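Local coordinates for N-carbamoylsarcosine amidase related protein (Thermoplasma acidophilum, PDB 3EEF), which probably hydrolyses N-carbamoylsarcosine or related amides, as a zinc-binding member of the isochorismatase-like cysteine hydrolase family, at residues 60-65 and 91-96; 123-128 and 148-153. All blocks are in the same frame, centred on the assembly; numbering follows the deposited sequence.

Overall arrangement
Both segments of contact 1 precede those of contact 2 in the chain, and the centres of the two contacts lie about 14 Å apart within one isochorismatase-type alpha/beta domain built on a parallel sheet. Contact 1 joins the end of helix 59-62 to the loop that follows strand 86-90, an outermost strand of the sheet within this chain. Contact 2 joins helix 123-133 to the loop ahead of helix 153-161. The two meet where residues 91-96 pass helix 123-133: Gly95 N lies 3.0 Å from Thr127 OG1, a probable hydrogen bond, and Tyr93 packs on Cys123. Both contacts also touch the second subunit, contact 1 beside the zinc site and contact 2 away from it.

Contact 1 (60-65 and 91-96); sequences RIWGRH and HAYSGF. With ZN (zinc ion), chain C.
Trp62 and Tyr93 meet through one polar bond beside the zinc site of this isochorismatase-type fold, where the end of helix 59-62 approaches the loop after strand 86-90. The indole donates from Trp62 NE1 to Tyr93 OH at 2.7 Å. An N-H...O angle of 162° makes the bond fairly straight, and the hydroxyl lies close to the indole plane, where the N-H points. The rings themselves meet rim to rim, neither lying over the other's face, with planes turned 76° apart. Tyr93 CG stands anti to its own carbonyl carbon (chi1 -61°), which sends the phenol across to the helix. Ile61 adds a looser van der Waals touch, its CD1 lying 4.0 Å from Tyr93 OH, while its CG2 covers one face of the indole near the rim. The strongest polar partner of the Tyr93 hydroxyl is the backbone O of Val160 of the second subunit, which ties this pair into the interface; Trp62 itself packs on Arg159 of that subunit. After the helix the chain turns at Gly63, which has positive phi, and reaches His65. Zinc is held by His65 together with Asp50, His52 and Glu58, and Tyr93 packs on Glu58. The imidazole is fixed at both nitrogens: His65 ND1 donates to Gly63 O at 3.0 Å, and His65 NE2 binds the zinc ion at 2.2 Å.

Contact 2 (123-128 and 148-153); sequences CVRHTA and RIDPNW
Arg125 reaches from helix 123-133 to Asp150, joining that helix to the loop ahead of helix 153-161 in the alpha/beta domain, away from the zinc site. Its CB points toward the loop, and CG stands anti to the backbone N (chi1 -173°), so the chain runs outward from the helix before bending at chi3. NE then donates to Ala120 O, the strongest polar partner of this side chain, and the guanidinium makes a cation-pi contact with Tyr156. At the tip, Arg125 NH2 bonds Asp150 OD2 at 3.3 Å with an N-H...O angle of 154°. The oxygen sits at the guanidinium edge and offers its anti lone pair, while the carboxylate is turned 70° from the guanidinium plane. This is a single-point salt bridge. Arg125 NH2 also lies 3.9 Å from Trp153 CB, which approaches the group obliquely. The other carboxylate oxygen, Asp150 OD1, accepts from Asn152 N at 2.8 Å and forms an Asx turn just before helix 153-161; the donor comes from above the carboxylate plane. Asp150 thus uses one oxygen for the turn and the other for the arginine. The long, one-point geometry suggests a modest bridge; Asp121, a weak and long ion-pair partner of the same NH2, probably helps balance the charge, and the bond to Ala120 O helps fix the guanidinium's position.

Contact 1 (60-65 and 91-96)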
loop_
_atom_site.group_PDB
_atom_site.type_symbol
_atom_site.label_atom_id
_atom_site.label_comp_id
_atom_site.label_asym_id
_atom_site.label_seq_id
_atom_site.Cartn_x
_atom_site.Cartn_y
_atom_site.Cartn_z
ATOM N N ARG A 60 21.829 -5.185 0.417
ATOM C CA ARG A 60 22.859 -4.535 -0.383
ATOM C C ARG A 60 23.513 -3.360 0.383
ATOM O O ARG A 60 24.720 -3.159 0.294
ATOM C CB ARG A 60 22.224 -4.025 -1.687
ATOM N N ILE A 61 22.725 -2.593 1.141
ATOM C CA ILE A 61 23.258 -1.421 1.849
ATOM C C ILE A 61 24.013 -1.794 3.128
ATOM O O ILE A 61 25.093 -1.278 3.373
ATOM C CB ILE A 61 22.138 -0.448 2.229
ATOM C CG1 ILE A 61 21.474 0.100 0.957
ATOM C CG2 ILE A 61 22.680 0.693 3.121
ATOM C CD1 ILE A 61 20.190 0.866 1.239
ATOM N N TRP A 62 23.430 -2.666 3.949
ATOM C CA TRP A 62 23.959 -2.928 5.289
ATOM C C TRP A 62 24.727 -4.244 5.389
ATOM O O TRP A 62 25.475 -4.429 6.358
ATOM C CB TRP A 62 22.817 -2.908 6.305
ATOM C CG TRP A 62 22.202 -1.537 6.400
ATOM C CD1 TRP A 62 21.008 -1.123 5.869
ATOM C CD2 TRP A 62 22.775 -0.396 7.041
ATOM N NE1 TRP A 62 20.812 0.209 6.149
ATOM C CE2 TRP A 62 21.877 0.676 6.868
ATOM C CE3 TRP A 62 23.959 -0.182 7.757
ATOM C CZ2 TRP A 62 22.119 1.944 7.383
ATOM C CZ3 TRP A 62 24.208 1.086 8.271
ATOM C CH2 TRP A 62 23.291 2.133 8.079
ATOM N N GLY A 63 24.535 -5.146 4.411
ATOM C CA GLY A 63 24.913 -6.557 4.573
ATOM C C GLY A 63 23.878 -7.284 5.440
ATOM O O GLY A 63 22.913 -6.662 5.870
ATOM N N ARG A 64 24.080 -8.583 5.691
ATOM C CA ARG A 64 23.144 -9.354 6.484
ATOM C C ARG A 64 23.062 -8.837 7.919
ATOM O O ARG A 64 24.063 -8.515 8.546
ATOM C CB ARG A 64 23.495 -10.840 6.474
ATOM C CG ARG A 64 23.093 -11.501 5.176
ATOM C CD ARG A 64 23.944 -12.697 4.860
ATOM N NE ARG A 64 23.326 -13.950 5.273
ATOM C CZ ARG A 64 22.819 -14.878 4.458
ATOM N NH1 ARG A 64 22.825 -14.740 3.132
ATOM N NH2 ARG A 64 22.309 -15.978 4.991
ATOM N N HIS A 65 21.840 -8.733 8.416
ATOM C CA HIS A 65 21.592 -8.342 9.811
ATOM C C HIS A 65 20.149 -8.722 10.140
ATOM O O HIS A 65 19.279 -8.687 9.251
ATOM C CB HIS A 65 21.861 -6.828 10.016
ATOM C CG HIS A 65 20.887 -5.931 9.302
ATOM N ND1 HIS A 65 20.994 -5.614 7.963
ATOM C CD2 HIS A 65 19.753 -5.324 9.739
ATOM C CE1 HIS A 65 19.987 -4.829 7.615
ATOM N NE2 HIS A 65 19.204 -4.654 8.669
ATOM N N HIS A 91 10.498 -6.359 6.788
ATOM C CA HIS A 91 11.592 -6.513 5.830
ATOM C C HIS A 91 12.209 -5.189 5.317
ATOM O O HIS A 91 13.101 -5.225 4.469
ATOM C CB HIS A 91 11.091 -7.342 4.643
ATOM C CG HIS A 91 10.896 -8.784 4.994
ATOM N ND1 HIS A 91 11.897 -9.724 4.845
ATOM C CD2 HIS A 91 9.837 -9.434 5.547
ATOM C CE1 HIS A 91 11.455 -10.894 5.270
ATOM N NE2 HIS A 91 10.208 -10.746 5.700
ATOM N N ALA A 92 11.727 -4.058 5.848
ATOM C CA ALA A 92 12.198 -2.712 5.494
ATOM C C ALA A 92 12.181 -1.833 6.732
ATOM O O ALA A 92 11.749 -2.262 7.840
ATOM C CB ALA A 92 11.311 -2.101 4.380
ATOM N N TYR A 93 12.683 -0.615 6.590
ATOM C CA TYR A 93 12.896 0.240 7.779
ATOM C C TYR A 93 11.594 0.490 8.533
ATOM O O TYR A 93 11.539 0.294 9.757
ATOM C CB TYR A 93 13.527 1.571 7.395
ATOM C CG TYR A 93 14.902 1.481 6.741
ATOM C CD1 TYR A 93 15.878 0.587 7.204
ATOM C CD2 TYR A 93 15.252 2.345 5.716
ATOM C CE1 TYR A 93 17.123 0.542 6.624
ATOM C CE2 TYR A 93 16.505 2.298 5.125
ATOM C CZ TYR A 93 17.435 1.410 5.584
ATOM O OH TYR A 93 18.663 1.369 4.954
ATOM N N SER A 94 10.558 0.921 7.801
ATOM C CA SER A 94 9.262 1.189 8.399
ATOM C C SER A 94 8.534 -0.055 8.887
ATOM O O SER A 94 8.393 -1.037 8.149
ATOM C CB SER A 94 8.345 1.898 7.407
ATOM O OG SER A 94 7.064 2.065 7.993
ATOM N N GLY A 95 8.011 0.017 10.104
ATOM C CA GLY A 95 7.133 -1.022 10.642
ATOM C C GLY A 95 5.851 -1.272 9.878
ATOM O O GLY A 95 5.193 -2.285 10.105
ATOM N N PHE A 96 5.486 -0.353 8.976
ATOM C CA PHE A 96 4.273 -0.492 8.176
ATOM C C PHE A 96 4.476 -1.178 6.845
ATOM O O PHE A 96 3.535 -1.782 6.328
ATOM C CB PHE A 96 3.683 0.866 7.859
ATOM C CG PHE A 96 3.113 1.577 9.048
ATOM C CD1 PHE A 96 1.773 1.406 9.405
ATOM C CD2 PHE A 96 3.890 2.444 9.800
ATOM C CE1 PHE A 96 1.210 2.095 10.524
ATOM C CE2 PHE A 96 3.328 3.135 10.951
ATOM C CZ PHE A 96 2.002 2.944 11.292
HETATM ZN ZN ZN C . 17.112 -3.996 8.574
#

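Contact 2 (123-128 and 148-153)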
loop_
_atom_site.group_PDB
_atom_site.type_symbol
_atom_site.label_atom_id
_atom_site.label_comp_id
_atom_site.label_asym_id
_atom_site.label_seq_id
_atom_site.Cartn_x
_atom_site.Cartn_y
_atom_site.Cartn_z
ATOM N N CYS A 123 14.945 3.262 11.649
ATOM C CA CYS A 123 13.665 2.547 11.654
ATOM C C CYS A 123 12.547 3.260 12.441
ATOM O O CYS A 123 11.374 3.202 12.047
ATOM C CB CYS A 123 13.850 1.113 12.156
ATOM S SG CYS A 123 14.986 0.080 11.130
ATOM N N VAL A 124 12.884 3.907 13.551
ATOM C CA VAL A 124 11.889 4.599 14.371
ATOM C C VAL A 124 11.320 5.761 13.567
ATOM O O VAL A 124 10.114 5.986 13.522
ATOM C CB VAL A 124 12.467 5.096 15.737
ATOM C CG1 VAL A 124 11.517 6.081 16.384
ATOM C CG2 VAL A 124 12.789 3.896 16.686
ATOM N N ARG A 125 12.210 6.464 12.897
ATOM C CA ARG A 125 11.855 7.631 12.139
ATOM C C ARG A 125 10.994 7.288 10.926
ATOM O O ARG A 125 10.021 8.000 10.589
ATOM C CB ARG A 125 13.139 8.332 11.706
ATOM C CG ARG A 125 12.886 9.654 11.055
ATOM C CD ARG A 125 14.139 10.267 10.503
ATOM N NE ARG A 125 15.122 10.585 11.533
ATOM C CZ ARG A 125 16.117 11.452 11.365
ATOM N NH1 ARG A 125 16.255 12.130 10.233
ATOM N NH2 ARG A 125 16.949 11.690 12.364
ATOM N N HIS A 126 11.394 6.215 10.250
ATOM C CA HIS A 126 10.697 5.722 9.070
ATOM C C HIS A 126 9.304 5.222 9.420
ATOM O O HIS A 126 8.337 5.514 8.735
ATOM C CB HIS A 126 11.546 4.664 8.363
ATOM C CG HIS A 126 12.624 5.259 7.515
ATOM N ND1 HIS A 126 13.801 5.732 8.045
ATOM C CD2 HIS A 126 12.659 5.556 6.194
ATOM C CE1 HIS A 126 14.530 6.263 7.079
ATOM N NE2 HIS A 126 13.871 6.153 5.944
ATOM N N THR A 127 9.203 4.465 10.495
ATOM C CA THR A 127 7.913 4.114 11.053
ATOM C C THR A 127 7.070 5.367 11.350
ATOM O O THR A 127 5.871 5.382 11.077
ATOM C CB THR A 127 8.129 3.304 12.311
ATOM O OG1 THR A 127 8.938 2.182 11.945
ATOM C CG2 THR A 127 6.784 2.819 12.914
ATOM N N ALA A 128 7.693 6.405 11.903
ATOM C CA ALA A 128 7.011 7.677 12.244
ATOM C C ALA A 128 6.396 8.297 10.997
ATOM O O ALA A 128 5.227 8.683 10.981
ATOM C CB ALA A 128 8.006 8.662 12.869
ATOM N N ARG A 148 21.738 7.228 16.151
ATOM C CA ARG A 148 22.873 6.592 15.501
ATOM C C ARG A 148 23.814 7.659 14.907
ATOM O O ARG A 148 24.926 7.832 15.395
ATOM C CB ARG A 148 22.412 5.570 14.443
ATOM C CG ARG A 148 23.559 4.734 13.847
ATOM C CD ARG A 148 23.103 3.743 12.739
ATOM N NE ARG A 148 22.485 2.521 13.269
ATOM C CZ ARG A 148 23.131 1.535 13.925
ATOM N NH1 ARG A 148 24.461 1.586 14.176
ATOM N NH2 ARG A 148 22.433 0.475 14.356
ATOM N N ILE A 149 23.360 8.379 13.881
ATOM C CA ILE A 149 24.187 9.367 13.159
ATOM C C ILE A 149 23.799 10.838 13.461
ATOM O O ILE A 149 24.668 11.693 13.640
ATOM C CB ILE A 149 24.113 9.126 11.626
ATOM N N ASP A 150 22.497 11.132 13.510
ATOM C CA ASP A 150 22.017 12.512 13.666
ATOM C C ASP A 150 21.832 12.873 15.143
ATOM O O ASP A 150 21.086 12.195 15.856
ATOM C CB ASP A 150 20.701 12.696 12.908
ATOM C CG ASP A 150 20.133 14.104 13.022
ATOM O OD1 ASP A 150 20.894 15.046 13.358
ATOM O OD2 ASP A 150 18.912 14.265 12.773
ATOM N N PRO A 151 22.523 13.931 15.614
ATOM C CA PRO A 151 22.324 14.423 16.986
ATOM C C PRO A 151 21.112 15.348 17.128
ATOM O O PRO A 151 20.612 15.544 18.233
ATOM C CB PRO A 151 23.615 15.197 17.266
ATOM C CG PRO A 151 24.047 15.692 15.929
ATOM C CD PRO A 151 23.655 14.619 14.948
ATOM N N ASN A 152 20.654 15.906 16.012
ATOM C CA ASN A 152 19.448 16.741 15.981
ATOM C C ASN A 152 18.134 15.951 15.772
ATOM O O ASN A 152 17.144 16.524 15.283
ATOM C CB ASN A 152 19.580 17.790 14.858
ATOM C CG ASN A 152 20.778 18.712 15.056
ATOM O OD1 ASN A 152 21.050 19.159 16.170
ATOM N ND2 ASN A 152 21.499 18.994 13.970
ATOM N N TRP A 153 18.120 14.667 16.149
ATOM C CA TRP A 153 16.989 13.795 15.828
ATOM C C TRP A 153 15.686 14.281 16.460
ATOM O O TRP A 153 14.651 14.344 15.791
ATOM C CB TRP A 153 17.283 12.335 16.192
ATOM C CG TRP A 153 17.516 12.043 17.654
ATOM C CD1 TRP A 153 18.709 12.043 18.304
ATOM C CD2 TRP A 153 16.540 11.649 18.620
ATOM N NE1 TRP A 153 18.533 11.700 19.622
ATOM C CE2 TRP A 153 17.214 11.435 19.835
ATOM C CE3 TRP A 153 15.161 11.456 18.574
ATOM C CZ2 TRP A 153 16.559 11.063 20.997
ATOM C CZ3 TRP A 153 14.509 11.082 19.728
ATOM C CH2 TRP A 153 15.210 10.884 20.923
#